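Short chain alcohol dehydrogenase-related dehydrogenase (PDB 3TPC) is probably an oxidoreductase of the short-chain dehydrogenase/reductase family, built on a Rossmann-type fold, although its substrate is not established. Local coordinates at residues K76-N87 against M123-Q133. Residues are numbered along the deposited sequence; the frame is centred on the assembly and turned at random.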
ATOM      1  N   LYS D  76     -37.149   0.037   6.102  1.00 52.84           N
ATOM      2  CA  LYS D  76     -37.637   1.410   6.198  1.00 54.25           C
ATOM      3  C   LYS D  76     -39.043   1.440   6.825  1.00 54.91           C
ATOM      4  O   LYS D  76     -39.228   2.073   7.880  1.00 55.39           O
ATOM      5  CB  LYS D  76     -37.594   2.140   4.865  1.00 54.29           C
ATOM      6  CG  LYS D  76     -37.033   3.530   4.986  1.00 57.29           C
ATOM      7  CD  LYS D  76     -38.103   4.592   4.903  1.00 62.68           C
ATOM      8  CE  LYS D  76     -38.536   4.855   3.445  1.00 64.92           C
ATOM      9  NZ  LYS D  76     -37.428   5.409   2.594  1.00 66.18           N
ATOM     10  N   GLN D  77     -40.013   0.748   6.218  1.00 54.96           N
ATOM     11  CA  GLN D  77     -41.346   0.612   6.828  1.00 55.59           C
ATOM     12  C   GLN D  77     -41.299   0.068   8.286  1.00 55.76           C
ATOM     13  O   GLN D  77     -41.763   0.758   9.207  1.00 56.22           O
ATOM     14  CB  GLN D  77     -42.306  -0.188   5.934  1.00 55.40           C
ATOM     15  N   GLU D  78     -40.700  -1.107   8.502  1.00 55.87           N
ATOM     16  CA  GLU D  78     -40.668  -1.761   9.839  1.00 56.05           C
ATOM     17  C   GLU D  78     -39.987  -0.984  10.970  1.00 56.54           C
ATOM     18  O   GLU D  78     -40.546  -0.905  12.072  1.00 57.23           O
ATOM     19  CB  GLU D  78     -40.053  -3.172   9.795  1.00 55.63           C
ATOM     20  N   PHE D  79     -38.788  -0.437  10.741  1.00 56.23           N
ATOM     21  CA  PHE D  79     -38.047   0.208  11.836  1.00 55.79           C
ATOM     22  C   PHE D  79     -37.902   1.720  11.718  1.00 55.71           C
ATOM     23  O   PHE D  79     -37.590   2.375  12.705  1.00 55.94           O
ATOM     24  CB  PHE D  79     -36.685  -0.447  12.064  1.00 55.93           C
ATOM     25  CG  PHE D  79     -36.717  -1.942  12.022  1.00 55.87           C
ATOM     26  CD1 PHE D  79     -37.209  -2.674  13.098  1.00 55.57           C
ATOM     27  CD2 PHE D  79     -36.263  -2.625  10.892  1.00 56.18           C
ATOM     28  CE1 PHE D  79     -37.233  -4.076  13.062  1.00 56.15           C
ATOM     29  CE2 PHE D  79     -36.280  -4.028  10.843  1.00 55.99           C
ATOM     30  CZ  PHE D  79     -36.772  -4.754  11.926  1.00 56.35           C
ATOM     31  N   GLY D  80     -38.139   2.269  10.528  1.00 55.57           N
ATOM     32  CA  GLY D  80     -38.180   3.715  10.332  1.00 54.67           C
ATOM     33  C   GLY D  80     -36.904   4.331   9.798  1.00 54.38           C
ATOM     34  O   GLY D  80     -36.941   5.338   9.096  1.00 55.37           O
ATOM     35  N   HIS D  81     -35.769   3.747  10.151  1.00 53.15           N
ATOM     36  CA  HIS D  81     -34.472   4.266   9.738  1.00 52.12           C
ATOM     37  C   HIS D  81     -33.575   3.098   9.399  1.00 49.48           C
ATOM     38  O   HIS D  81     -33.957   1.954   9.562  1.00 49.92           O
ATOM     39  CB  HIS D  81     -33.784   5.033  10.872  1.00 53.23           C
ATOM     40  CG  HIS D  81     -34.548   6.217  11.364  1.00 57.00           C
ATOM     41  ND1 HIS D  81     -35.038   6.298  12.657  1.00 59.91           N
ATOM     42  CD2 HIS D  81     -34.908   7.370  10.744  1.00 60.04           C
ATOM     43  CE1 HIS D  81     -35.660   7.457  12.810  1.00 62.04           C
ATOM     44  NE2 HIS D  81     -35.604   8.122  11.664  1.00 61.82           N
ATOM     45  N   VAL D  82     -32.388   3.411   8.908  1.00 46.25           N
ATOM     46  CA  VAL D  82     -31.291   2.482   8.814  1.00 42.84           C
ATOM     47  C   VAL D  82     -30.116   3.331   9.216  1.00 41.30           C
ATOM     48  O   VAL D  82     -29.929   4.431   8.654  1.00 40.89           O
ATOM     49  CB  VAL D  82     -31.102   1.992   7.363  1.00 43.00           C
ATOM     50  CG1 VAL D  82     -29.780   1.222   7.199  1.00 39.33           C
ATOM     51  CG2 VAL D  82     -32.315   1.131   6.916  1.00 42.64           C
ATOM     52  N   HIS D  83     -29.329   2.846  10.166  1.00 39.22           N
ATOM     53  CA  HIS D  83     -28.091   3.565  10.584  1.00 38.23           C
ATOM     54  C   HIS D  83     -26.779   2.880  10.221  1.00 36.52           C
ATOM     55  O   HIS D  83     -25.694   3.488  10.351  1.00 36.20           O
ATOM     56  CB  HIS D  83     -28.103   3.819  12.084  1.00 38.09           C
ATOM     57  CG  HIS D  83     -29.271   4.632  12.521  1.00 42.88           C
ATOM     58  ND1 HIS D  83     -30.374   4.079  13.140  1.00 45.83           N
ATOM     59  CD2 HIS D  83     -29.537   5.957  12.376  1.00 47.29           C
ATOM     60  CE1 HIS D  83     -31.259   5.037  13.375  1.00 49.79           C
ATOM     61  NE2 HIS D  83     -30.783   6.182  12.909  1.00 47.89           N
ATOM     62  N   GLY D  84     -26.876   1.606   9.822  1.00 34.75           N
ATOM     63  CA  GLY D  84     -25.732   0.718   9.799  1.00 32.33           C
ATOM     64  C   GLY D  84     -25.898  -0.372   8.764  1.00 32.32           C
ATOM     65  O   GLY D  84     -26.955  -1.026   8.703  1.00 31.66           O
ATOM     66  N   LEU D  85     -24.864  -0.541   7.928  1.00 30.06           N
ATOM     67  CA  LEU D  85     -24.763  -1.664   7.039  1.00 28.17           C
ATOM     68  C   LEU D  85     -23.428  -2.312   7.350  1.00 28.56           C
ATOM     69  O   LEU D  85     -22.405  -1.598   7.372  1.00 28.14           O
ATOM     70  CB  LEU D  85     -24.873  -1.245   5.574  1.00 27.63           C
ATOM     71  CG  LEU D  85     -24.656  -2.399   4.575  1.00 27.28           C
ATOM     72  CD1 LEU D  85     -25.769  -3.476   4.610  1.00 28.62           C
ATOM     73  CD2 LEU D  85     -24.424  -1.945   3.155  1.00 23.54           C
ATOM     74  N   VAL D  86     -23.461  -3.631   7.676  1.00 27.61           N
ATOM     75  CA  VAL D  86     -22.277  -4.480   7.769  1.00 27.49           C
ATOM     76  C   VAL D  86     -22.343  -5.591   6.699  1.00 27.46           C
ATOM     77  O   VAL D  86     -23.207  -6.485   6.762  1.00 27.22           O
ATOM     78  CB  VAL D  86     -22.072  -5.141   9.161  1.00 28.23           C
ATOM     79  CG1 VAL D  86     -20.637  -5.686   9.272  1.00 27.17           C
ATOM     80  CG2 VAL D  86     -22.322  -4.150  10.333  1.00 28.36           C
ATOM     81  N   ASN D  87     -21.458  -5.526   5.707  1.00 26.77           N
ATOM     82  CA  ASN D  87     -21.449  -6.504   4.612  1.00 26.79           C
ATOM     83  C   ASN D  87     -20.560  -7.663   5.004  1.00 27.45           C
ATOM     84  O   ASN D  87     -19.304  -7.531   5.081  1.00 27.28           O
ATOM     85  CB  ASN D  87     -20.962  -5.890   3.288  1.00 25.56           C
ATOM     86  CG  ASN D  87     -21.910  -4.830   2.730  1.00 27.42           C
ATOM     87  OD1 ASN D  87     -21.599  -3.646   2.761  1.00 30.17           O
ATOM     88  ND2 ASN D  87     -23.053  -5.248   2.183  1.00 22.53           N
HETATM   89  N   MSE D 123     -25.955  -3.596  -1.918  1.00 27.26           N
HETATM   90  CA  MSE D 123     -26.289  -3.167  -0.542  1.00 27.98           C
HETATM   91  C   MSE D 123     -25.849  -1.748  -0.218  1.00 27.91           C
HETATM   92  O   MSE D 123     -26.534  -1.039   0.446  1.00 29.72           O
HETATM   93  CB  MSE D 123     -25.699  -4.102   0.501  1.00 27.35           C
HETATM   94  CG  MSE D 123     -26.330  -5.513   0.529  1.00 29.70           C
HETATM   95 SE   MSE D 123     -28.302  -5.458   0.603  0.50 35.08          SE
HETATM   96  CE  MSE D 123     -28.546  -6.139  -1.096  1.00 36.35           C
ATOM     97  N   ILE D 124     -24.681  -1.360  -0.622  1.00 27.53           N
ATOM     98  CA  ILE D 124     -24.200  -0.047  -0.348  1.00 27.24           C
ATOM     99  C   ILE D 124     -24.962   1.052  -1.041  1.00 27.07           C
ATOM    100  O   ILE D 124     -25.310   2.029  -0.469  1.00 25.75           O
ATOM    101  CB  ILE D 124     -22.729   0.058  -0.717  1.00 27.20           C
ATOM    102  CG1 ILE D 124     -21.877  -0.684   0.276  1.00 26.47           C
ATOM    103  CG2 ILE D 124     -22.298   1.427  -0.763  1.00 24.24           C
ATOM    104  CD1 ILE D 124     -20.490  -0.359   0.175  1.00 23.51           C
ATOM    105  N   ARG D 125     -25.237   0.868  -2.296  1.00 26.63           N
ATOM    106  CA  ARG D 125     -25.997   1.868  -2.950  1.00 28.59           C
ATOM    107  C   ARG D 125     -27.415   2.033  -2.405  1.00 29.16           C
ATOM    108  O   ARG D 125     -27.910   3.114  -2.283  1.00 29.26           O
ATOM    109  CB  ARG D 125     -25.969   1.696  -4.448  1.00 20.00           C
ATOM    110  CG  ARG D 125     -26.993   0.837  -4.963  1.00 20.00           C
ATOM    111  CD  ARG D 125     -26.574   0.135  -6.173  1.00 20.00           C
ATOM    112  NE  ARG D 125     -27.555  -0.879  -6.388  1.00 20.00           N
ATOM    113  CZ  ARG D 125     -28.654  -0.733  -7.095  1.00 20.00           C
ATOM    114  NH1 ARG D 125     -28.897   0.367  -7.726  1.00 20.00           N
ATOM    115  NH2 ARG D 125     -29.494  -1.704  -7.154  1.00 20.00           N
ATOM    116  N   LEU D 126     -28.071   0.938  -2.125  1.00 30.34           N
ATOM    117  CA  LEU D 126     -29.378   1.002  -1.526  1.00 31.50           C
ATOM    118  C   LEU D 126     -29.513   1.420  -0.077  1.00 32.14           C
ATOM    119  O   LEU D 126     -30.325   2.216   0.241  1.00 33.82           O
ATOM    120  CB  LEU D 126     -30.192  -0.227  -1.851  1.00 31.74           C
ATOM    121  CG  LEU D 126     -30.452  -0.448  -3.332  1.00 30.03           C
ATOM    122  CD1 LEU D 126     -31.166  -1.702  -3.515  1.00 32.15           C
ATOM    123  CD2 LEU D 126     -31.184   0.629  -3.956  1.00 28.91           C
ATOM    124  N   ALA D 127     -28.666   0.910   0.782  1.00 31.38           N
ATOM    125  CA  ALA D 127     -28.614   1.383   2.163  1.00 29.90           C
ATOM    126  C   ALA D 127     -28.273   2.856   2.261  1.00 29.56           C
ATOM    127  O   ALA D 127     -28.793   3.578   3.096  1.00 30.11           O
ATOM    128  CB  ALA D 127     -27.608   0.591   2.936  1.00 29.84           C
ATOM    129  N   ALA D 128     -27.334   3.295   1.448  1.00 28.25           N
ATOM    130  CA  ALA D 128     -26.837   4.600   1.616  1.00 26.86           C
ATOM    131  C   ALA D 128     -27.937   5.588   1.268  1.00 27.15           C
ATOM    132  O   ALA D 128     -28.040   6.634   1.925  1.00 25.72           O
ATOM    133  CB  ALA D 128     -25.636   4.811   0.746  1.00 26.42           C
ATOM    134  N   GLU D 129     -28.720   5.271   0.233  1.00 27.06           N
ATOM    135  CA  GLU D 129     -29.877   6.065  -0.151  1.00 28.71           C
ATOM    136  C   GLU D 129     -30.780   6.329   1.071  1.00 29.00           C
ATOM    137  O   GLU D 129     -31.043   7.475   1.390  1.00 28.08           O
ATOM    138  CB  GLU D 129     -30.677   5.369  -1.253  1.00 29.30           C
ATOM    139  CG  GLU D 129     -32.083   5.985  -1.460  1.00 32.28           C
ATOM    140  CD  GLU D 129     -32.702   5.617  -2.802  1.00 37.49           C
ATOM    141  OE1 GLU D 129     -32.784   4.407  -3.116  1.00 37.64           O
ATOM    142  OE2 GLU D 129     -33.060   6.536  -3.578  1.00 41.82           O
ATOM    143  N   VAL D 130     -31.209   5.258   1.760  1.00 29.96           N
ATOM    144  CA  VAL D 130     -31.961   5.376   2.996  1.00 30.26           C
ATOM    145  C   VAL D 130     -31.241   6.165   4.108  1.00 32.44           C
ATOM    146  O   VAL D 130     -31.850   7.079   4.704  1.00 33.69           O
ATOM    147  CB  VAL D 130     -32.353   4.030   3.504  1.00 30.51           C
ATOM    148  CG1 VAL D 130     -32.859   4.136   4.915  1.00 30.84           C
ATOM    149  CG2 VAL D 130     -33.413   3.450   2.629  1.00 29.61           C
HETATM  150  N   MSE D 131     -29.966   5.840   4.402  1.00 31.83           N
HETATM  151  CA  MSE D 131     -29.264   6.478   5.507  1.00 31.70           C
HETATM  152  C   MSE D 131     -29.310   7.971   5.293  1.00 32.76           C
HETATM  153  O   MSE D 131     -29.508   8.730   6.232  1.00 34.33           O
HETATM  154  CB  MSE D 131     -27.803   5.989   5.602  1.00 31.30           C
HETATM  155  CG  MSE D 131     -27.663   4.464   5.876  1.00 28.16           C
HETATM  156 SE   MSE D 131     -25.834   3.950   5.547  0.50 18.25          SE
HETATM  157  CE  MSE D 131     -25.824   2.510   6.732  1.00 16.25           C
ATOM    158  N   SER D 132     -29.100   8.342   4.036  1.00 33.57           N
ATOM    159  CA  SER D 132     -29.220   9.650   3.409  1.00 34.59           C
ATOM    160  C   SER D 132     -30.394  10.515   3.935  1.00 35.12           C
ATOM    161  O   SER D 132     -30.261  11.736   4.148  1.00 33.84           O
ATOM    162  CB  SER D 132     -29.473   9.321   1.919  1.00 35.03           C
ATOM    163  OG  SER D 132     -29.239  10.348   0.995  1.00 35.87           O
ATOM    164  N   GLN D 133     -31.538   9.844   4.113  1.00 35.97           N
ATOM    165  CA  GLN D 133     -32.827  10.477   4.339  1.00 36.75           C
ATOM    166  C   GLN D 133     -33.096  10.649   5.833  1.00 36.60           C
ATOM    167  O   GLN D 133     -34.137  11.169   6.210  1.00 36.88           O
ATOM    168  CB  GLN D 133     -33.937   9.628   3.719  1.00 36.60           C
ATOM    169  CG  GLN D 133     -34.064   9.708   2.200  1.00 41.01           C
ATOM    170  CD  GLN D 133     -34.786   8.466   1.604  1.00 44.79           C
ATOM    171  OE1 GLN D 133     -34.725   8.210   0.404  1.00 44.04           O
ATOM    172  NE2 GLN D 133     -35.462   7.694   2.460  1.00 46.23           N
TER
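L85 carries the middle of this contact: with CG swung opposite the backbone N (chi1 175°), its CD2 methyl is placed among M123, I124 and A127, lying 3.6 Å from M123 CB and 4.1 Å from A127 CB. The side chains of L85 and M123 meet at about a right angle. The strand 84-87 and helix 123-132 run antiparallel, at 169° between axes 9.1 Å apart, so the apolar contacts follow one another in reverse order. Near the end of the helix, V82 and V130 cross almost perpendicularly, with V82 CG2 3.7 Å from V130 CG1. M131 leaves the helix on its flank, but its selenomethionine chain is extended beyond CG, which carries the terminal methyl to the strand backbone: CE lies 3.4 Å from both G84 N and L85 N.

Polar groups add little across the interface, whose well-defined contacts are apolar. N87 turns its amide to the helix, where ND2 sits 3.3 Å from M123 CB and finds no hydrogen-bonding partner in the model; OD1 comes within 3.9 Å of I124 CG1. The strand's backbone bonds run instead to its sheet neighbours, G84 to I11 and L85 to V144 and V146, while N87 O accepts a bond from T148 OG1.

The geometry is that of a helix packed on a central strand of the parallel Rossmann sheet, the helix belonging to the crossover between strands 84-87 and 143-148. The side of the helix turned away from the strand meets the second subunit, where R125 NH1 bonds H104 O of that chain, while R125 NH2 forms a salt bridge with E65 OE2 of its own chain. Cohesion between strand and helix therefore rests chiefly on interlocking apolar side chains, while the strand's backbone bonds go to its sheet neighbours.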